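Local structure of WbbM protein (Klebsiella pneumoniae, 6U4B) at residues N287-D299 against N359-I373. The protein is probably a bifunctional glycosyltransferase that polymerises O-antigen polysaccharide, joining a DUF4422-type unit to a glycosyltransferase family 8 unit in one chain. Numbering follows the deposited sequence.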
ATOM      1  N   ASN A 287      27.398 -11.871 -41.468  1.00 76.22           N
ATOM      2  CA  ASN A 287      26.070 -12.242 -40.990  1.00 77.73           C
ATOM      3  C   ASN A 287      26.134 -12.522 -39.495  1.00 72.50           C
ATOM      4  O   ASN A 287      26.810 -13.462 -39.064  1.00 69.24           O
ATOM      5  CB  ASN A 287      25.533 -13.462 -41.743  1.00 81.21           C
ATOM      6  CG  ASN A 287      25.219 -13.160 -43.195  1.00 87.37           C
ATOM      7  OD1 ASN A 287      24.700 -12.093 -43.521  1.00 89.25           O
ATOM      8  ND2 ASN A 287      25.535 -14.102 -44.077  1.00 91.73           N
ATOM      9  N   GLU A 288      25.425 -11.716 -38.713  1.00 75.88           N
ATOM     10  CA  GLU A 288      25.386 -11.916 -37.272  1.00 72.19           C
ATOM     11  C   GLU A 288      24.422 -13.042 -36.927  1.00 68.15           C
ATOM     12  O   GLU A 288      23.330 -13.142 -37.496  1.00 68.65           O
ATOM     13  CB  GLU A 288      24.971 -10.626 -36.564  1.00 76.21           C
ATOM     14  CG  GLU A 288      25.476 -10.515 -35.137  1.00 80.06           C
ATOM     15  CD  GLU A 288      25.160  -9.170 -34.513  1.00 87.65           C
ATOM     16  OE1 GLU A 288      24.233  -9.102 -33.678  1.00 87.63           O
ATOM     17  OE2 GLU A 288      25.835  -8.179 -34.869  1.00 89.62           O
ATOM     18  N   THR A 289      24.841 -13.903 -36.004  1.00 68.20           N
ATOM     19  CA  THR A 289      24.017 -14.992 -35.496  1.00 67.41           C
ATOM     20  C   THR A 289      24.060 -14.968 -33.972  1.00 64.35           C
ATOM     21  O   THR A 289      24.715 -14.117 -33.361  1.00 66.92           O
ATOM     22  CB  THR A 289      24.490 -16.349 -36.036  1.00 65.37           C
ATOM     23  OG1 THR A 289      25.840 -16.579 -35.619  1.00 63.17           O
ATOM     24  CG2 THR A 289      24.427 -16.378 -37.559  1.00 65.37           C
ATOM     25  N   PHE A 290      23.348 -15.906 -33.350  1.00 61.04           N
ATOM     26  CA  PHE A 290      23.371 -16.063 -31.902  1.00 56.22           C
ATOM     27  C   PHE A 290      23.386 -17.542 -31.561  1.00 56.52           C
ATOM     28  O   PHE A 290      22.552 -18.304 -32.060  1.00 53.13           O
ATOM     29  CB  PHE A 290      22.168 -15.381 -31.241  1.00 56.50           C
ATOM     30  CG  PHE A 290      22.030 -15.687 -29.778  1.00 57.08           C
ATOM     31  CD1 PHE A 290      22.837 -15.054 -28.842  1.00 56.52           C
ATOM     32  CD2 PHE A 290      21.097 -16.618 -29.339  1.00 57.99           C
ATOM     33  CE1 PHE A 290      22.713 -15.340 -27.495  1.00 55.40           C
ATOM     34  CE2 PHE A 290      20.968 -16.912 -27.997  1.00 53.26           C
ATOM     35  CZ  PHE A 290      21.775 -16.272 -27.070  1.00 52.76           C
ATOM     36  N   ASN A 291      24.331 -17.938 -30.702  1.00 55.78           N
ATOM     37  CA  ASN A 291      24.503 -19.337 -30.328  1.00 59.16           C
ATOM     38  C   ASN A 291      24.622 -19.536 -28.822  1.00 58.75           C
ATOM     39  O   ASN A 291      24.914 -20.655 -28.380  1.00 60.25           O
ATOM     40  CB  ASN A 291      25.731 -19.942 -31.036  1.00 61.31           C
ATOM     41  CG  ASN A 291      27.048 -19.308 -30.587  1.00 61.26           C
ATOM     42  OD1 ASN A 291      27.069 -18.246 -29.953  1.00 60.74           O
ATOM     43  ND2 ASN A 291      28.153 -19.948 -30.936  1.00 58.72           N
ATOM     44  N   GLY A 292      24.402 -18.490 -28.027  1.00 52.23           N
ATOM     45  CA  GLY A 292      24.556 -18.569 -26.591  1.00 50.14           C
ATOM     46  C   GLY A 292      23.362 -19.194 -25.888  1.00 55.12           C
ATOM     47  O   GLY A 292      22.420 -19.703 -26.499  1.00 51.92           O
ATOM     48  N   ALA A 293      23.423 -19.151 -24.559  1.00 49.68           N
ATOM     49  CA  ALA A 293      22.386 -19.702 -23.698  1.00 51.47           C
ATOM     50  C   ALA A 293      22.485 -19.029 -22.338  1.00 55.45           C
ATOM     51  O   ALA A 293      23.550 -18.537 -21.953  1.00 57.80           O
ATOM     52  CB  ALA A 293      22.513 -21.224 -23.557  1.00 51.21           C
ATOM     53  N   LEU A 294      21.369 -19.014 -21.614  1.00 48.67           N
ATOM     54  CA  LEU A 294      21.321 -18.390 -20.300  1.00 49.52           C
ATOM     55  C   LEU A 294      21.685 -19.399 -19.221  1.00 52.51           C
ATOM     56  O   LEU A 294      21.232 -20.546 -19.247  1.00 58.83           O
ATOM     57  CB  LEU A 294      19.936 -17.805 -20.028  1.00 48.04           C
ATOM     58  CG  LEU A 294      19.587 -16.594 -20.890  1.00 48.17           C
ATOM     59  CD1 LEU A 294      18.191 -16.094 -20.578  1.00 46.66           C
ATOM     60  CD2 LEU A 294      20.613 -15.487 -20.689  1.00 51.80           C
ATOM     61  N   ASN A 295      22.499 -18.969 -18.284  1.00 51.59           N
ATOM     62  CA  ASN A 295      22.861 -19.877 -17.213  1.00 57.02           C
ATOM     63  C   ASN A 295      21.997 -19.633 -15.981  1.00 59.43           C
ATOM     64  O   ASN A 295      21.558 -18.506 -15.734  1.00 56.31           O
ATOM     65  CB  ASN A 295      24.337 -19.714 -16.839  1.00 60.23           C
ATOM     66  CG  ASN A 295      25.260 -20.429 -17.805  1.00 66.18           C
ATOM     67  OD1 ASN A 295      25.440 -20.000 -18.945  1.00 65.98           O
ATOM     68  ND2 ASN A 295      25.855 -21.527 -17.353  1.00 69.22           N
ATOM     69  N   PRO A 296      21.726 -20.683 -15.205  1.00 59.93           N
ATOM     70  CA  PRO A 296      20.987 -20.498 -13.953  1.00 56.54           C
ATOM     71  C   PRO A 296      21.733 -19.566 -13.010  1.00 57.39           C
ATOM     72  O   PRO A 296      22.965 -19.537 -12.972  1.00 59.63           O
ATOM     73  CB  PRO A 296      20.895 -21.918 -13.383  1.00 55.97           C
ATOM     74  CG  PRO A 296      21.062 -22.818 -14.570  1.00 56.76           C
ATOM     75  CD  PRO A 296      22.011 -22.102 -15.483  1.00 58.77           C
ATOM     76  N   VAL A 297      20.965 -18.785 -12.249  1.00 52.24           N
ATOM     77  CA  VAL A 297      21.545 -17.859 -11.284  1.00 57.01           C
ATOM     78  C   VAL A 297      21.557 -18.423  -9.867  1.00 58.92           C
ATOM     79  O   VAL A 297      22.360 -17.965  -9.039  1.00 63.53           O
ATOM     80  CB  VAL A 297      20.818 -16.499 -11.314  1.00 62.28           C
ATOM     81  CG1 VAL A 297      21.178 -15.742 -12.579  1.00 67.70           C
ATOM     82  CG2 VAL A 297      19.319 -16.698 -11.225  1.00 61.13           C
ATOM     83  N   PHE A 298      20.697 -19.388  -9.561  1.00 56.44           N
ATOM     84  CA  PHE A 298      20.758 -20.141  -8.319  1.00 60.87           C
ATOM     85  C   PHE A 298      21.167 -21.576  -8.621  1.00 62.97           C
ATOM     86  O   PHE A 298      21.040 -22.053  -9.752  1.00 64.23           O
ATOM     87  CB  PHE A 298      19.411 -20.140  -7.589  1.00 58.82           C
ATOM     88  CG  PHE A 298      18.817 -18.776  -7.396  1.00 58.03           C
ATOM     89  CD1 PHE A 298      19.097 -18.037  -6.259  1.00 59.92           C
ATOM     90  CD2 PHE A 298      17.959 -18.241  -8.343  1.00 53.43           C
ATOM     91  CE1 PHE A 298      18.542 -16.785  -6.076  1.00 59.29           C
ATOM     92  CE2 PHE A 298      17.401 -16.991  -8.166  1.00 52.60           C
ATOM     93  CZ  PHE A 298      17.692 -16.262  -7.032  1.00 55.79           C
ATOM     94  N   ASP A 299      21.656 -22.267  -7.590  1.00 68.22           N
ATOM     95  CA  ASP A 299      21.913 -23.695  -7.739  1.00 75.29           C
ATOM     96  C   ASP A 299      20.617 -24.474  -7.921  1.00 77.64           C
ATOM     97  O   ASP A 299      20.581 -25.451  -8.676  1.00 80.40           O
ATOM     98  CB  ASP A 299      22.684 -24.228  -6.534  1.00 81.04           C
ATOM     99  CG  ASP A 299      22.914 -25.724  -6.610  1.00 85.49           C
ATOM    100  OD1 ASP A 299      23.817 -26.152  -7.359  1.00 84.31           O
ATOM    101  OD2 ASP A 299      22.182 -26.475  -5.928  1.00 87.42           O
ATOM    102  N   ASN A 359      15.446 -13.987  -2.952  1.00 60.11           N
ATOM    103  CA  ASN A 359      15.148 -15.289  -3.532  1.00 55.45           C
ATOM    104  C   ASN A 359      14.455 -15.187  -4.884  1.00 48.89           C
ATOM    105  O   ASN A 359      14.024 -16.209  -5.424  1.00 53.92           O
ATOM    106  CB  ASN A 359      14.284 -16.112  -2.573  1.00 57.98           C
ATOM    107  CG  ASN A 359      12.926 -15.484  -2.330  1.00 58.56           C
ATOM    108  OD1 ASN A 359      12.797 -14.261  -2.259  1.00 61.86           O
ATOM    109  ND2 ASN A 359      11.902 -16.319  -2.208  1.00 53.74           N
ATOM    110  N   VAL A 360      14.332 -13.981  -5.437  1.00 46.25           N
ATOM    111  CA  VAL A 360      13.680 -13.757  -6.723  1.00 44.62           C
ATOM    112  C   VAL A 360      14.633 -12.970  -7.611  1.00 49.48           C
ATOM    113  O   VAL A 360      14.987 -11.829  -7.290  1.00 52.36           O
ATOM    114  CB  VAL A 360      12.345 -13.007  -6.574  1.00 43.16           C
ATOM    115  CG1 VAL A 360      11.697 -12.808  -7.938  1.00 41.73           C
ATOM    116  CG2 VAL A 360      11.407 -13.754  -5.634  1.00 35.78           C
ATOM    117  N   SER A 361      15.045 -13.572  -8.723  1.00 47.40           N
ATOM    118  CA  SER A 361      15.868 -12.903  -9.717  1.00 44.56           C
ATOM    119  C   SER A 361      15.037 -12.582 -10.951  1.00 43.01           C
ATOM    120  O   SER A 361      14.126 -13.328 -11.321  1.00 41.78           O
ATOM    121  CB  SER A 361      17.069 -13.763 -10.120  1.00 45.73           C
ATOM    122  OG  SER A 361      17.767 -13.177 -11.204  1.00 50.26           O
ATOM    123  N   LEU A 362      15.362 -11.459 -11.587  1.00 38.20           N
ATOM    124  CA  LEU A 362      14.707 -11.033 -12.819  1.00 37.72           C
ATOM    125  C   LEU A 362      15.783 -10.614 -13.810  1.00 48.07           C
ATOM    126  O   LEU A 362      16.597  -9.733 -13.511  1.00 54.36           O
ATOM    127  CB  LEU A 362      13.732  -9.879 -12.562  1.00 39.93           C
ATOM    128  CG  LEU A 362      12.533  -9.666 -13.497  1.00 46.83           C
ATOM    129  CD1 LEU A 362      12.430  -8.209 -13.924  1.00 46.42           C
ATOM    130  CD2 LEU A 362      12.549 -10.589 -14.711  1.00 50.64           C
ATOM    131  N   ARG A 363      15.790 -11.246 -14.979  1.00 46.04           N
ATOM    132  CA  ARG A 363      16.718 -10.904 -16.045  1.00 42.46           C
ATOM    133  C   ARG A 363      15.946 -10.739 -17.346  1.00 41.41           C
ATOM    134  O   ARG A 363      14.847 -11.274 -17.512  1.00 44.51           O
ATOM    135  CB  ARG A 363      17.812 -11.967 -16.207  1.00 41.39           C
ATOM    136  CG  ARG A 363      18.742 -12.102 -15.010  1.00 44.47           C
ATOM    137  CD  ARG A 363      19.703 -13.265 -15.198  1.00 46.62           C
ATOM    138  NE  ARG A 363      19.012 -14.554 -15.202  1.00 43.79           N
ATOM    139  CZ  ARG A 363      19.563 -15.696 -15.602  1.00 45.27           C
ATOM    140  NH1 ARG A 363      20.815 -15.718 -16.042  1.00 41.61           N
ATOM    141  NH2 ARG A 363      18.862 -16.819 -15.567  1.00 43.38           N
ATOM    142  N   PHE A 364      16.532  -9.981 -18.266  1.00 37.42           N
ATOM    143  CA  PHE A 364      15.927  -9.700 -19.559  1.00 40.72           C
ATOM    144  C   PHE A 364      16.806 -10.239 -20.675  1.00 44.52           C
ATOM    145  O   PHE A 364      18.038 -10.170 -20.598  1.00 44.59           O
ATOM    146  CB  PHE A 364      15.711  -8.198 -19.762  1.00 41.61           C
ATOM    147  CG  PHE A 364      14.671  -7.608 -18.858  1.00 42.94           C
ATOM    148  CD1 PHE A 364      13.329  -7.665 -19.197  1.00 42.16           C
ATOM    149  CD2 PHE A 364      15.032  -6.995 -17.670  1.00 46.08           C
ATOM    150  CE1 PHE A 364      12.363  -7.124 -18.363  1.00 47.07           C
ATOM    151  CE2 PHE A 364      14.073  -6.450 -16.831  1.00 48.30           C
ATOM    152  CZ  PHE A 364      12.738  -6.514 -17.180  1.00 47.71           C
ATOM    153  N   PHE A 365      16.167 -10.765 -21.715  1.00 42.10           N
ATOM    154  CA  PHE A 365      16.854 -11.194 -22.924  1.00 44.45           C
ATOM    155  C   PHE A 365      16.090 -10.672 -24.129  1.00 41.49           C
ATOM    156  O   PHE A 365      14.864 -10.808 -24.195  1.00 43.17           O
ATOM    157  CB  PHE A 365      16.976 -12.720 -22.991  1.00 43.31           C
ATOM    158  CG  PHE A 365      17.737 -13.212 -24.192  1.00 43.81           C
ATOM    159  CD1 PHE A 365      19.122 -13.152 -24.221  1.00 42.45           C
ATOM    160  CD2 PHE A 365      17.069 -13.722 -25.292  1.00 42.99           C
ATOM    161  CE1 PHE A 365      19.830 -13.596 -25.328  1.00 45.91           C
ATOM    162  CE2 PHE A 365      17.771 -14.170 -26.405  1.00 45.54           C
ATOM    163  CZ  PHE A 365      19.153 -14.107 -26.420  1.00 42.12           C
ATOM    164  N   ASP A 366      16.810 -10.060 -25.066  1.00 37.87           N
ATOM    165  CA  ASP A 366      16.202  -9.564 -26.295  1.00 42.50           C
ATOM    166  C   ASP A 366      15.635 -10.727 -27.099  1.00 47.80           C
ATOM    167  O   ASP A 366      16.390 -11.514 -27.680  1.00 45.16           O
ATOM    168  CB  ASP A 366      17.225  -8.781 -27.121  1.00 43.24           C
ATOM    169  CG  ASP A 366      16.604  -8.086 -28.325  1.00 48.08           C
ATOM    170  OD1 ASP A 366      17.315  -7.297 -28.983  1.00 48.99           O
ATOM    171  OD2 ASP A 366      15.407  -8.307 -28.607  1.00 44.67           O
ATOM    172  N   VAL A 367      14.304 -10.835 -27.146  1.00 45.99           N
ATOM    173  CA  VAL A 367      13.663 -11.944 -27.842  1.00 47.28           C
ATOM    174  C   VAL A 367      13.995 -11.943 -29.328  1.00 50.19           C
ATOM    175  O   VAL A 367      13.970 -13.000 -29.969  1.00 48.53           O
ATOM    176  CB  VAL A 367      12.136 -11.900 -27.608  1.00 43.04           C
ATOM    177  CG1 VAL A 367      11.493 -10.791 -28.432  1.00 41.87           C
ATOM    178  CG2 VAL A 367      11.497 -13.255 -27.908  1.00 43.42           C
ATOM    179  N   ASN A 368      14.341 -10.782 -29.891  1.00 45.56           N
ATOM    180  CA  ASN A 368      14.556 -10.665 -31.327  1.00 53.10           C
ATOM    181  C   ASN A 368      15.818 -11.372 -31.803  1.00 53.68           C
ATOM    182  O   ASN A 368      15.991 -11.538 -33.015  1.00 52.85           O
ATOM    183  CB  ASN A 368      14.597  -9.190 -31.721  1.00 58.14           C
ATOM    184  CG  ASN A 368      13.288  -8.481 -31.427  1.00 61.60           C
ATOM    185  OD1 ASN A 368      12.281  -8.718 -32.095  1.00 60.94           O
ATOM    186  ND2 ASN A 368      13.291  -7.615 -30.418  1.00 56.89           N
ATOM    187  N   ALA A 369      16.690 -11.805 -30.889  1.00 49.75           N
ATOM    188  CA  ALA A 369      17.838 -12.611 -31.286  1.00 50.96           C
ATOM    189  C   ALA A 369      17.417 -13.963 -31.850  1.00 53.41           C
ATOM    190  O   ALA A 369      18.226 -14.624 -32.509  1.00 47.86           O
ATOM    191  CB  ALA A 369      18.776 -12.816 -30.098  1.00 45.36           C
ATOM    192  N   PHE A 370      16.173 -14.383 -31.605  1.00 51.29           N
ATOM    193  CA  PHE A 370      15.703 -15.681 -32.075  1.00 48.74           C
ATOM    194  C   PHE A 370      15.596 -15.757 -33.592  1.00 51.86           C
ATOM    195  O   PHE A 370      15.554 -16.862 -34.139  1.00 55.70           O
ATOM    196  CB  PHE A 370      14.348 -16.009 -31.446  1.00 45.63           C
ATOM    197  CG  PHE A 370      14.414 -16.292 -29.971  1.00 48.66           C
ATOM    198  CD1 PHE A 370      15.601 -16.691 -29.381  1.00 47.40           C
ATOM    199  CD2 PHE A 370      13.285 -16.164 -29.178  1.00 55.56           C
ATOM    200  CE1 PHE A 370      15.665 -16.955 -28.027  1.00 49.14           C
ATOM    201  CE2 PHE A 370      13.339 -16.426 -27.819  1.00 57.32           C
ATOM    202  CZ  PHE A 370      14.532 -16.821 -27.243  1.00 55.43           C
ATOM    203  N   THR A 371      15.547 -14.617 -34.286  1.00 53.80           N
ATOM    204  CA  THR A 371      15.441 -14.642 -35.740  1.00 59.95           C
ATOM    205  C   THR A 371      16.740 -15.050 -36.422  1.00 58.16           C
ATOM    206  O   THR A 371      16.751 -15.199 -37.650  1.00 62.35           O
ATOM    207  CB  THR A 371      15.001 -13.275 -36.268  1.00 61.77           C
ATOM    208  OG1 THR A 371      16.001 -12.296 -35.962  1.00 65.48           O
ATOM    209  CG2 THR A 371      13.680 -12.862 -35.638  1.00 57.11           C
ATOM    210  N   GLU A 372      17.821 -15.239 -35.667  1.00 54.58           N
ATOM    211  CA  GLU A 372      19.130 -15.532 -36.240  1.00 68.48           C
ATOM    212  C   GLU A 372      19.874 -16.560 -35.397  1.00 71.46           C
ATOM    213  O   GLU A 372      21.076 -16.428 -35.144  1.00 73.13           O
ATOM    214  CB  GLU A 372      19.958 -14.257 -36.395  1.00 73.62           C
ATOM    215  CG  GLU A 372      19.856 -13.309 -35.207  1.00 74.59           C
ATOM    216  CD  GLU A 372      20.643 -12.032 -35.417  1.00 81.19           C
ATOM    217  OE1 GLU A 372      21.488 -11.703 -34.559  1.00 83.52           O
ATOM    218  OE2 GLU A 372      20.419 -11.363 -36.449  1.00 84.38           O
ATOM    219  N   ILE A 373      19.175 -17.602 -34.957  1.00 74.17           N
ATOM    220  CA  ILE A 373      19.824 -18.696 -34.239  1.00 81.98           C
ATOM    221  C   ILE A 373      20.711 -19.482 -35.200  1.00 89.58           C
ATOM    222  O   ILE A 373      21.887 -19.720 -34.925  1.00 94.42           O
ATOM    223  CB  ILE A 373      18.798 -19.623 -33.565  1.00 82.59           C
ATOM    224  CG1 ILE A 373      17.903 -18.833 -32.608  1.00 76.18           C
ATOM    225  CG2 ILE A 373      19.512 -20.733 -32.806  1.00 84.09           C
ATOM    226  CD1 ILE A 373      18.615 -18.369 -31.361  1.00 72.51           C
TER
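F290, R363 and E372 bury the most surface where the linker 287-299 runs along 359-373, which comprises strand 360-366, the 3-10 segment 367-371 and the residues just after it. With CG anti to the backbone N (chi1 171°), F290 sends its ring to meet F365 arriving from the opposite direction: the CZ atoms of F290 and F365 lie 3.5 Å apart, but planes at 49° make the pair oblique rather than stacked. I373 CD1 reaches the ring edge of F290 at CD2, 3.6 Å away and in plane. At the backbone, F290 N donates to E372 O over 2.9 Å. The E372 carboxylate lies beside the carbonyl of E288 without a bond to it, while OE1 of E288 stands 3.9 Å from OE1 of E372; R104, through a salt bridge to E288, probably offsets that like-charge approach.

Farther along, R363 NH1 donates to N295 O at 2.9 Å, with a C=O...donor angle of 161°, and NH2 adds a weak bond to the same oxygen. V297 CG1 covers one flat face of the guanidinium, 3.4 Å from R363 CZ, and D334 of the adjacent strand takes a salt bridge from NH2. The linker between the two sheets is thus bonded through backbone atoms, N295 O on the strand and F290 N past its end, whereas its side chains F290, L294, V297 and F298 supply mainly apolar packing.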